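Local coordinates for protein cobalt-precorrin-5B C(1)-methyltransferase (Archaeoglobus fulgidus, PDB 1SR8) that probably catalyses the S-adenosylmethionine-dependent methylation of C-1 in cobalt-precorrin-5B, giving cobalt-precorrin-6A on the anaerobic route to cobalamin, at residues Val63-Val68 with Glu77-Ala82; Ala54-Leu59 with Arg148-Ser153; Ile204-His209 with Leu243-Glu248. All blocks are in the same frame, centred on the assembly; numbering follows the deposited sequence.

Overall arrangement
Interactions 1 and 2 belong to one part of the chain, and interaction 3 lies on the opposite side of its centre. Interaction 1 is a beta hairpin, nested in sequence inside the long loop that interaction 2 closes. Their centres are 13 Å apart and they touch: CB of A54 packs against V66 CG1 and V80 CG2, and S58 lies against V63. Helix 44-57 thus meets the hairpin through one flank and the residues just after helix 133-149 through another. Interaction 3 joins two loops that lead into a separate parallel sheet. Its centre is 40 Å from that of interaction 1 and 48 Å from that of interaction 2.

Interaction 1. Residues Val63-Val68 with Glu77-Ala82; sequences VEKVKV and EVEVEA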
loop_
_atom_site.group_PDB
_atom_site.type_symbol
_atom_site.label_atom_id
_atom_site.label_comp_id
_atom_site.label_asym_id
_atom_site.label_seq_id
_atom_site.Cartn_x
_atom_site.Cartn_y
_atom_site.Cartn_z
ATOM N N VAL A 63 -5.153 -3.258 25.170
ATOM C CA VAL A 63 -5.411 -3.268 23.732
ATOM C C VAL A 63 -4.819 -4.495 23.054
ATOM O O VAL A 63 -3.715 -4.934 23.381
ATOM C CB VAL A 63 -4.810 -2.006 23.043
ATOM C CG1 VAL A 63 -5.305 -1.904 21.608
ATOM C CG2 VAL A 63 -5.169 -0.759 23.825
ATOM N N GLU A 64 -5.563 -5.036 22.096
ATOM C CA GLU A 64 -5.120 -6.197 21.347
ATOM C C GLU A 64 -5.369 -5.965 19.874
ATOM O O GLU A 64 -4.831 -6.671 19.031
ATOM C CB GLU A 64 -5.878 -7.438 21.797
ATOM C CG GLU A 64 -5.575 -7.857 23.222
ATOM C CD GLU A 64 -6.444 -9.011 23.676
ATOM O OE1 GLU A 64 -7.661 -8.798 23.907
ATOM O OE2 GLU A 64 -5.903 -10.132 23.789
ATOM N N LYS A 65 -6.205 -4.974 19.580
ATOM C CA LYS A 65 -6.553 -4.595 18.209
ATOM C C LYS A 65 -6.965 -3.132 18.194
ATOM O O LYS A 65 -7.512 -2.616 19.170
ATOM C CB LYS A 65 -7.729 -5.422 17.685
ATOM C CG LYS A 65 -7.453 -6.902 17.544
ATOM C CD LYS A 65 -8.743 -7.678 17.231
ATOM C CE LYS A 65 -8.511 -9.205 17.214
ATOM N NZ LYS A 65 -9.772 -9.984 17.016
ATOM N N VAL A 66 -6.689 -2.457 17.091
ATOM C CA VAL A 66 -7.083 -1.061 16.951
ATOM C C VAL A 66 -7.588 -0.895 15.532
ATOM O O VAL A 66 -7.313 -1.717 14.658
ATOM C CB VAL A 66 -5.900 -0.076 17.165
ATOM C CG1 VAL A 66 -5.264 -0.300 18.526
ATOM C CG2 VAL A 66 -4.877 -0.239 16.057
ATOM N N LYS A 67 -8.348 0.162 15.307
ATOM C CA LYS A 67 -8.853 0.428 13.981
ATOM C C LYS A 67 -8.162 1.698 13.509
ATOM O O LYS A 67 -8.111 2.689 14.237
ATOM C CB LYS A 67 -10.366 0.619 14.031
ATOM C CG LYS A 67 -11.019 0.833 12.674
ATOM C CD LYS A 67 -12.538 0.704 12.762
ATOM C CE LYS A 67 -12.954 -0.735 13.117
ATOM N NZ LYS A 67 -12.453 -1.216 14.456
ATOM N N VAL A 68 -7.600 1.665 12.309
ATOM C CA VAL A 68 -6.937 2.846 11.778
ATOM C C VAL A 68 -7.497 3.222 10.412
ATOM O O VAL A 68 -7.924 2.355 9.639
ATOM C CB VAL A 68 -5.412 2.634 11.656
ATOM C CG1 VAL A 68 -4.790 2.538 13.032
ATOM C CG2 VAL A 68 -5.126 1.378 10.872
ATOM N N GLU A 77 -8.636 -3.016 10.739
ATOM C CA GLU A 77 -8.390 -3.442 12.100
ATOM C C GLU A 77 -7.052 -4.184 12.107
ATOM O O GLU A 77 -6.814 -5.087 11.300
ATOM C CB GLU A 77 -9.530 -4.340 12.550
ATOM C CG GLU A 77 -9.477 -4.766 13.986
ATOM C CD GLU A 77 -10.695 -5.585 14.360
ATOM O OE1 GLU A 77 -11.796 -4.997 14.484
ATOM O OE2 GLU A 77 -10.551 -6.819 14.506
ATOM N N VAL A 78 -6.169 -3.772 13.012
ATOM C CA VAL A 78 -4.835 -4.354 13.127
ATOM C C VAL A 78 -4.608 -4.942 14.520
ATOM O O VAL A 78 -4.942 -4.322 15.538
ATOM C CB VAL A 78 -3.736 -3.272 12.865
ATOM C CG1 VAL A 78 -2.343 -3.875 12.970
ATOM C CG2 VAL A 78 -3.936 -2.652 11.493
ATOM N N GLU A 79 -4.044 -6.146 14.555
ATOM C CA GLU A 79 -3.744 -6.800 15.818
ATOM C C GLU A 79 -2.443 -6.220 16.349
ATOM O O GLU A 79 -1.468 -6.078 15.615
ATOM C CB GLU A 79 -3.628 -8.314 15.629
ATOM C CG GLU A 79 -4.974 -8.983 15.405
ATOM C CD GLU A 79 -5.083 -10.326 16.108
ATOM O OE1 GLU A 79 -4.488 -11.314 15.616
ATOM O OE2 GLU A 79 -5.758 -10.388 17.165
ATOM N N VAL A 80 -2.437 -5.873 17.628
ATOM C CA VAL A 80 -1.262 -5.280 18.237
ATOM C C VAL A 80 -1.002 -5.881 19.615
ATOM O O VAL A 80 -1.822 -6.634 20.147
ATOM C CB VAL A 80 -1.450 -3.751 18.417
ATOM C CG1 VAL A 80 -1.799 -3.098 17.099
ATOM C CG2 VAL A 80 -2.548 -3.482 19.434
ATOM N N GLU A 81 0.153 -5.541 20.173
ATOM C CA GLU A 81 0.549 -5.972 21.507
ATOM C C GLU A 81 0.878 -4.662 22.216
ATOM O O GLU A 81 2.002 -4.174 22.148
ATOM C CB GLU A 81 1.788 -6.863 21.439
ATOM C CG GLU A 81 2.242 -7.388 22.793
ATOM C CD GLU A 81 3.592 -8.086 22.724
ATOM O OE1 GLU A 81 4.595 -7.407 22.404
ATOM O OE2 GLU A 81 3.650 -9.311 22.987
ATOM N N ALA A 82 -0.112 -4.084 22.879
ATOM C CA ALA A 82 0.091 -2.812 23.553
ATOM C C ALA A 82 -0.169 -2.878 25.054
ATOM O O ALA A 82 -1.005 -3.655 25.519
ATOM C CB ALA A 82 -0.804 -1.755 22.918
HETATM O O HOH W 1 -3.544 -9.255 18.968
#
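V66 and V78 form an antiparallel hydrogen-bonded pair in a hairpin, with V66 N to V78 O at 3.0 Å and V78 N to V66 O at 2.9 Å. The short strand segments 65-68 and 77-82 run at 146° to each other. A further bond joins V80 N to E64 O. Here the donor stands above the carbonyl plane, where the chain turns a corner at E64. A water can also donate to E64 O; its bond to E79 OE2 is weak.

K65, K67, E77 and E79 share one face. The K65 and E79 side chains lie side by side and point the same way. The extended K65 chain passes between the E77 and E79 carboxylates, with CE 3.0 Å from E79 OE2. K65 CD is 3.4 Å from E77 OE2, while K65 NZ stays 4.0 Å from E79 OE2, beyond a salt bridge. K67 instead bends at chi3 (-66°) and chi4 (62°). Its NZ makes a long salt bridge of 3.8 Å to E77 OE1. These charges would probably offset one another at an exposed surface.

V63, V66 and V78 are on the other face. V63 CG1 meets V80 CG2 at 3.8 Å, and V68 CG2 touches V78 CG2 at 4.2 Å.

Strand 63-68 is an outermost strand of the mixed sheet. Strand 86-90 flanks strand 76-83, with V89 against V78 and V80. Helix 44-57 packs on the valines through A50, A54 and A57.

Interaction 2. Residues Ala54-Leu59 with Arg148-Ser153; sequences AAIASL and REFNFS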
loop_
_atom_site.group_PDB
_atom_site.type_symbol
_atom_site.label_atom_id
_atom_site.label_comp_id
_atom_site.label_asym_id
_atom_site.label_seq_id
_atom_site.Cartn_x
_atom_site.Cartn_y
_atom_site.Cartn_z
ATOM N N ALA A 54 -2.456 2.305 19.093
ATOM C CA ALA A 54 -2.471 1.323 20.177
ATOM C C ALA A 54 -1.744 1.831 21.426
ATOM O O ALA A 54 -2.163 1.566 22.549
ATOM C CB ALA A 54 -1.851 0.014 19.704
ATOM N N ALA A 55 -0.654 2.558 21.236
ATOM C CA ALA A 55 0.087 3.085 22.368
ATOM C C ALA A 55 -0.771 4.056 23.188
ATOM O O ALA A 55 -0.768 4.004 24.423
ATOM C CB ALA A 55 1.359 3.774 21.880
ATOM N N ILE A 56 -1.504 4.938 22.505
ATOM C CA ILE A 56 -2.371 5.921 23.168
ATOM C C ILE A 56 -3.561 5.246 23.850
ATOM O O ILE A 56 -3.887 5.539 24.994
ATOM C CB ILE A 56 -2.927 6.970 22.158
ATOM C CG1 ILE A 56 -1.793 7.865 21.645
ATOM C CG2 ILE A 56 -4.019 7.811 22.817
ATOM C CD1 ILE A 56 -2.238 8.882 20.620
ATOM N N ALA A 57 -4.212 4.350 23.127
ATOM C CA ALA A 57 -5.352 3.627 23.646
ATOM C C ALA A 57 -4.987 2.752 24.850
ATOM O O ALA A 57 -5.766 2.641 25.798
ATOM C CB ALA A 57 -5.937 2.766 22.545
ATOM N N SER A 58 -3.805 2.140 24.817
ATOM C CA SER A 58 -3.366 1.251 25.898
ATOM C C SER A 58 -3.160 1.952 27.232
ATOM O O SER A 58 -3.013 1.304 28.268
ATOM C CB SER A 58 -2.078 0.524 25.507
ATOM O OG SER A 58 -0.976 1.404 25.523
ATOM N N LEU A 59 -3.140 3.275 27.215
ATOM C CA LEU A 59 -2.969 4.020 28.449
ATOM C C LEU A 59 -4.181 3.855 29.352
ATOM O O LEU A 59 -4.045 3.706 30.563
ATOM C CB LEU A 59 -2.773 5.497 28.155
ATOM C CG LEU A 59 -1.390 5.874 27.664
ATOM C CD1 LEU A 59 -1.322 7.380 27.487
ATOM C CD2 LEU A 59 -0.362 5.396 28.670
ATOM N N ARG A 148 -8.021 12.504 20.655
ATOM C CA ARG A 148 -9.347 12.949 21.067
ATOM C C ARG A 148 -10.170 11.847 21.734
ATOM O O ARG A 148 -10.780 12.067 22.775
ATOM C CB ARG A 148 -10.111 13.498 19.862
ATOM C CG ARG A 148 -9.618 14.841 19.398
ATOM C CD ARG A 148 -10.199 15.199 18.057
ATOM N NE ARG A 148 -9.882 16.572 17.687
ATOM C CZ ARG A 148 -10.027 17.060 16.460
ATOM N NH1 ARG A 148 -10.484 16.277 15.491
ATOM N NH2 ARG A 148 -9.721 18.326 16.201
ATOM N N GLU A 149 -10.190 10.662 21.142
ATOM C CA GLU A 149 -10.959 9.561 21.707
ATOM C C GLU A 149 -10.513 9.179 23.106
ATOM O O GLU A 149 -11.337 8.887 23.969
ATOM C CB GLU A 149 -10.852 8.329 20.817
ATOM C CG GLU A 149 -11.738 7.182 21.257
ATOM C CD GLU A 149 -11.756 6.051 20.249
ATOM O OE1 GLU A 149 -11.787 6.341 19.032
ATOM O OE2 GLU A 149 -11.751 4.874 20.671
ATOM N N PHE A 150 -9.203 9.184 23.321
ATOM C CA PHE A 150 -8.632 8.805 24.603
ATOM C C PHE A 150 -8.130 9.989 25.409
ATOM O O PHE A 150 -7.308 9.836 26.310
ATOM C CB PHE A 150 -7.515 7.795 24.357
ATOM C CG PHE A 150 -7.977 6.578 23.601
ATOM C CD1 PHE A 150 -8.675 5.558 24.252
ATOM C CD2 PHE A 150 -7.775 6.479 22.231
ATOM C CE1 PHE A 150 -9.165 4.461 23.553
ATOM C CE2 PHE A 150 -8.262 5.385 21.515
ATOM C CZ PHE A 150 -8.958 4.375 22.178
ATOM N N ASN A 151 -8.649 11.168 25.088
ATOM C CA ASN A 151 -8.285 12.404 25.767
ATOM C C ASN A 151 -6.796 12.449 26.098
ATOM O O ASN A 151 -6.394 12.691 27.235
ATOM C CB ASN A 151 -9.126 12.554 27.031
ATOM C CG ASN A 151 -9.459 13.998 27.333
ATOM O OD1 ASN A 151 -8.619 14.755 27.835
ATOM N ND2 ASN A 151 -10.691 14.399 27.009
ATOM N N PHE A 152 -5.992 12.220 25.069
ATOM C CA PHE A 152 -4.541 12.210 25.165
ATOM C C PHE A 152 -3.998 13.572 24.732
ATOM O O PHE A 152 -4.517 14.182 23.795
ATOM C CB PHE A 152 -4.002 11.107 24.247
ATOM C CG PHE A 152 -2.515 10.966 24.262
ATOM C CD1 PHE A 152 -1.860 10.473 25.388
ATOM C CD2 PHE A 152 -1.766 11.299 23.138
ATOM C CE1 PHE A 152 -0.473 10.309 25.393
ATOM C CE2 PHE A 152 -0.379 11.140 23.128
ATOM C CZ PHE A 152 0.269 10.644 24.256
ATOM N N SER A 153 -2.962 14.057 25.412
ATOM C CA SER A 153 -2.376 15.349 25.064
ATOM C C SER A 153 -0.875 15.277 24.808
ATOM O O SER A 153 -0.266 16.268 24.421
ATOM C CB SER A 153 -2.669 16.385 26.157
ATOM O OG SER A 153 -2.182 15.949 27.412
#
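I56, F152 and F150 bury the most surface here, and I56 meets both phenylalanines. The I56 and F152 side chains cross at about a right angle. CG1 of I56 lies over one face of the F152 ring, offset toward the rim, in a CH-pi contact of 4.0 Å to the ring centroid. I56 CD1 reaches F152 CD2 at 3.5 Å. The other branch, CG2, is anti to the backbone N and touches both phenylalanines at their CB atoms. It is 3.6 Å from F152 CB and 3.8 Å from F150 CB.

F150 lies flat against the helix backbone. CA of A57 stands over the centre of the ring, 3.7 Å from its centroid and only 3° off the normal. A57 CB comes to 3.4 Å from F150 CZ. On the opposite face E149 CG lies toward the rim. L59 CD1 adds a contact at 3.7 Å to F152 CE1.

A Schellman motif ends helix 133-149, with N151 at positive phi as its C-prime residue. F150 and F152 flank N151 in sequence, and both point their CB toward helix 44-57. I56 also packs on F143, A146 and S147, and F152 on V110.

The contact is wholly apolar between the two segments. It sets aliphatic C-H groups against the rings, two of them over ring faces, so the pairing probably depends on shape rather than on charge.

Interaction 3. Residues Ile204-His209 with Leu243-Glu248; sequences IAMQYH and LKHPGE
H245 has CG anti to its backbone N (chi1 -174°), and chi2 of -80° turns the imidazole so that its edge meets the backbone of A205 and Y208. H209 likewise has CG anti to its backbone N. Its ring comes back over the other loop.

NE2 of H245 donates to two carbonyls, A205 O at 2.6 Å and Y208 O at 2.8 Å. Both bonds are weak and strongly bent, because the N-H points between the acceptors; the angle at the hydrogen is 124° for A205 O. Both oxygens lie near the ring plane. One N-H therefore ties together the two ends of the turn that follows helix 195-204. H209 O also lies at this edge, 3.3 Å from H245 CE1. P246 CD lies over one face of the ring toward its rim, and M206 SD touches the same CD at 3.7 Å.

H209 O accepts the E248 N-H at 2.7 Å. G247 CA makes a CA-H...O contact of 3.3 Å to H209 O. E248 N lies over the centre of the H209 ring. The side chains of H209 and E248 lie side by side, with E248 CG 3.4 Å from H209 NE2.

An alanine in place of H245 would probably leave the A205 and Y208 carbonyls without their shared donor and open a gap beside P246.

This is loop-to-loop packing at the N-terminal ends of two adjacent strands of the parallel sheet, 210-214 and 248-253, with one imidazole N-H shared by two carbonyls. E248 continues the pairing through a backbone bond to I211. H245 also packs on I211 and on L202 of helix 195-204, and A205 touches F233 of strand 231-234.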
loop_
_atom_site.group_PDB
_atom_site.type_symbol
_atom_site.label_atom_id
_atom_site.label_comp_id
_atom_site.label_asym_id
_atom_site.label_seq_id
_atom_site.Cartn_x
_atom_site.Cartn_y
_atom_site.Cartn_z
ATOM N N ILE A 204 -9.989 -9.886 -14.551
ATOM C CA ILE A 204 -10.899 -8.858 -14.069
ATOM C C ILE A 204 -10.981 -7.747 -15.111
ATOM O O ILE A 204 -12.047 -7.178 -15.350
ATOM C CB ILE A 204 -10.409 -8.248 -12.737
ATOM C CG1 ILE A 204 -10.445 -9.318 -11.639
ATOM C CG2 ILE A 204 -11.274 -7.050 -12.358
ATOM C CD1 ILE A 204 -9.945 -8.849 -10.277
ATOM N N ALA A 205 -9.841 -7.456 -15.734
ATOM C CA ALA A 205 -9.749 -6.409 -16.745
ATOM C C ALA A 205 -10.393 -6.823 -18.061
ATOM O O ALA A 205 -10.533 -6.009 -18.967
ATOM C CB ALA A 205 -8.292 -6.040 -16.976
ATOM N N MET A 206 -10.781 -8.088 -18.163
ATOM C CA MET A 206 -11.415 -8.591 -19.376
ATOM C C MET A 206 -12.881 -8.173 -19.423
ATOM O O MET A 206 -13.540 -8.326 -20.444
ATOM C CB MET A 206 -11.321 -10.116 -19.435
ATOM C CG MET A 206 -9.905 -10.646 -19.442
ATOM S SD MET A 206 -9.191 -10.831 -21.067
ATOM C CE MET A 206 -8.418 -12.340 -20.824
ATOM N N GLN A 207 -13.395 -7.654 -18.313
ATOM C CA GLN A 207 -14.785 -7.215 -18.265
ATOM C C GLN A 207 -14.918 -5.835 -18.888
ATOM O O GLN A 207 -16.022 -5.327 -19.047
ATOM C CB GLN A 207 -15.275 -7.129 -16.824
ATOM C CG GLN A 207 -15.262 -8.422 -16.073
ATOM C CD GLN A 207 -15.362 -8.198 -14.582
ATOM O OE1 GLN A 207 -14.397 -7.769 -13.949
ATOM N NE2 GLN A 207 -16.536 -8.469 -14.009
ATOM N N TYR A 208 -13.788 -5.229 -19.234
ATOM C CA TYR A 208 -13.776 -3.884 -19.805
ATOM C C TYR A 208 -13.102 -3.885 -21.157
ATOM O O TYR A 208 -12.087 -4.551 -21.349
ATOM C CB TYR A 208 -13.027 -2.932 -18.865
ATOM C CG TYR A 208 -13.611 -2.883 -17.475
ATOM C CD1 TYR A 208 -14.655 -2.012 -17.175
ATOM C CD2 TYR A 208 -13.138 -3.724 -16.461
ATOM C CE1 TYR A 208 -15.221 -1.969 -15.900
ATOM C CE2 TYR A 208 -13.700 -3.695 -15.171
ATOM C CZ TYR A 208 -14.743 -2.809 -14.902
ATOM O OH TYR A 208 -15.312 -2.742 -13.648
ATOM N N HIS A 209 -13.660 -3.132 -22.096
ATOM C CA HIS A 209 -13.077 -3.076 -23.425
ATOM C C HIS A 209 -11.834 -2.190 -23.420
ATOM O O HIS A 209 -10.794 -2.559 -23.969
ATOM C CB HIS A 209 -14.091 -2.551 -24.447
ATOM C CG HIS A 209 -13.541 -2.461 -25.834
ATOM N ND1 HIS A 209 -13.080 -3.563 -26.520
ATOM C CD2 HIS A 209 -13.309 -1.393 -26.634
ATOM C CE1 HIS A 209 -12.584 -3.179 -27.683
ATOM N NE2 HIS A 209 -12.710 -1.866 -27.776
ATOM N N LEU A 243 -0.929 -6.719 -21.422
ATOM C CA LEU A 243 -1.035 -6.533 -22.866
ATOM C C LEU A 243 -1.719 -7.690 -23.602
ATOM O O LEU A 243 -1.976 -7.595 -24.804
ATOM C CB LEU A 243 0.348 -6.267 -23.466
ATOM C CG LEU A 243 0.921 -4.884 -23.137
ATOM C CD1 LEU A 243 2.317 -4.738 -23.730
ATOM C CD2 LEU A 243 -0.007 -3.802 -23.687
ATOM N N LYS A 244 -2.015 -8.773 -22.885
ATOM C CA LYS A 244 -2.696 -9.921 -23.483
ATOM C C LYS A 244 -4.178 -9.583 -23.598
ATOM O O LYS A 244 -4.940 -10.300 -24.241
ATOM C CB LYS A 244 -2.544 -11.173 -22.618
ATOM C CG LYS A 244 -1.135 -11.729 -22.501
ATOM C CD LYS A 244 -1.151 -12.956 -21.591
ATOM C CE LYS A 244 0.212 -13.643 -21.491
ATOM N NZ LYS A 244 0.144 -14.911 -20.679
ATOM N N HIS A 245 -4.585 -8.497 -22.952
ATOM C CA HIS A 245 -5.974 -8.058 -23.007
ATOM C C HIS A 245 -6.281 -7.796 -24.481
ATOM O O HIS A 245 -5.470 -7.203 -25.197
ATOM C CB HIS A 245 -6.149 -6.785 -22.171
ATOM C CG HIS A 245 -7.568 -6.323 -22.047
ATOM N ND1 HIS A 245 -8.208 -5.608 -23.037
ATOM C CD2 HIS A 245 -8.463 -6.455 -21.038
ATOM C CE1 HIS A 245 -9.435 -5.316 -22.640
ATOM N NE2 HIS A 245 -9.615 -5.818 -21.430
ATOM N N PRO A 246 -7.455 -8.245 -24.955
ATOM C CA PRO A 246 -7.861 -8.067 -26.353
ATOM C C PRO A 246 -8.543 -6.753 -26.760
ATOM O O PRO A 246 -8.820 -6.558 -27.942
ATOM C CB PRO A 246 -8.768 -9.263 -26.581
ATOM C CG PRO A 246 -9.497 -9.341 -25.265
ATOM C CD PRO A 246 -8.388 -9.145 -24.249
ATOM N N GLY A 247 -8.807 -5.858 -25.811
ATOM C CA GLY A 247 -9.479 -4.612 -26.152
ATOM C C GLY A 247 -8.575 -3.415 -26.357
ATOM O O GLY A 247 -7.473 -3.540 -26.880
ATOM N N GLU A 248 -9.061 -2.244 -25.956
ATOM C CA GLU A 248 -8.309 -0.989 -26.060
ATOM C C GLU A 248 -7.435 -0.770 -24.815
ATOM O O GLU A 248 -7.938 -0.626 -23.698
ATOM C CB GLU A 248 -9.269 0.198 -26.215
ATOM C CG GLU A 248 -10.007 0.249 -27.534
ATOM C CD GLU A 248 -9.071 0.410 -28.704
ATOM O OE1 GLU A 248 -8.246 1.349 -28.676
ATOM O OE2 GLU A 248 -9.160 -0.399 -29.651
#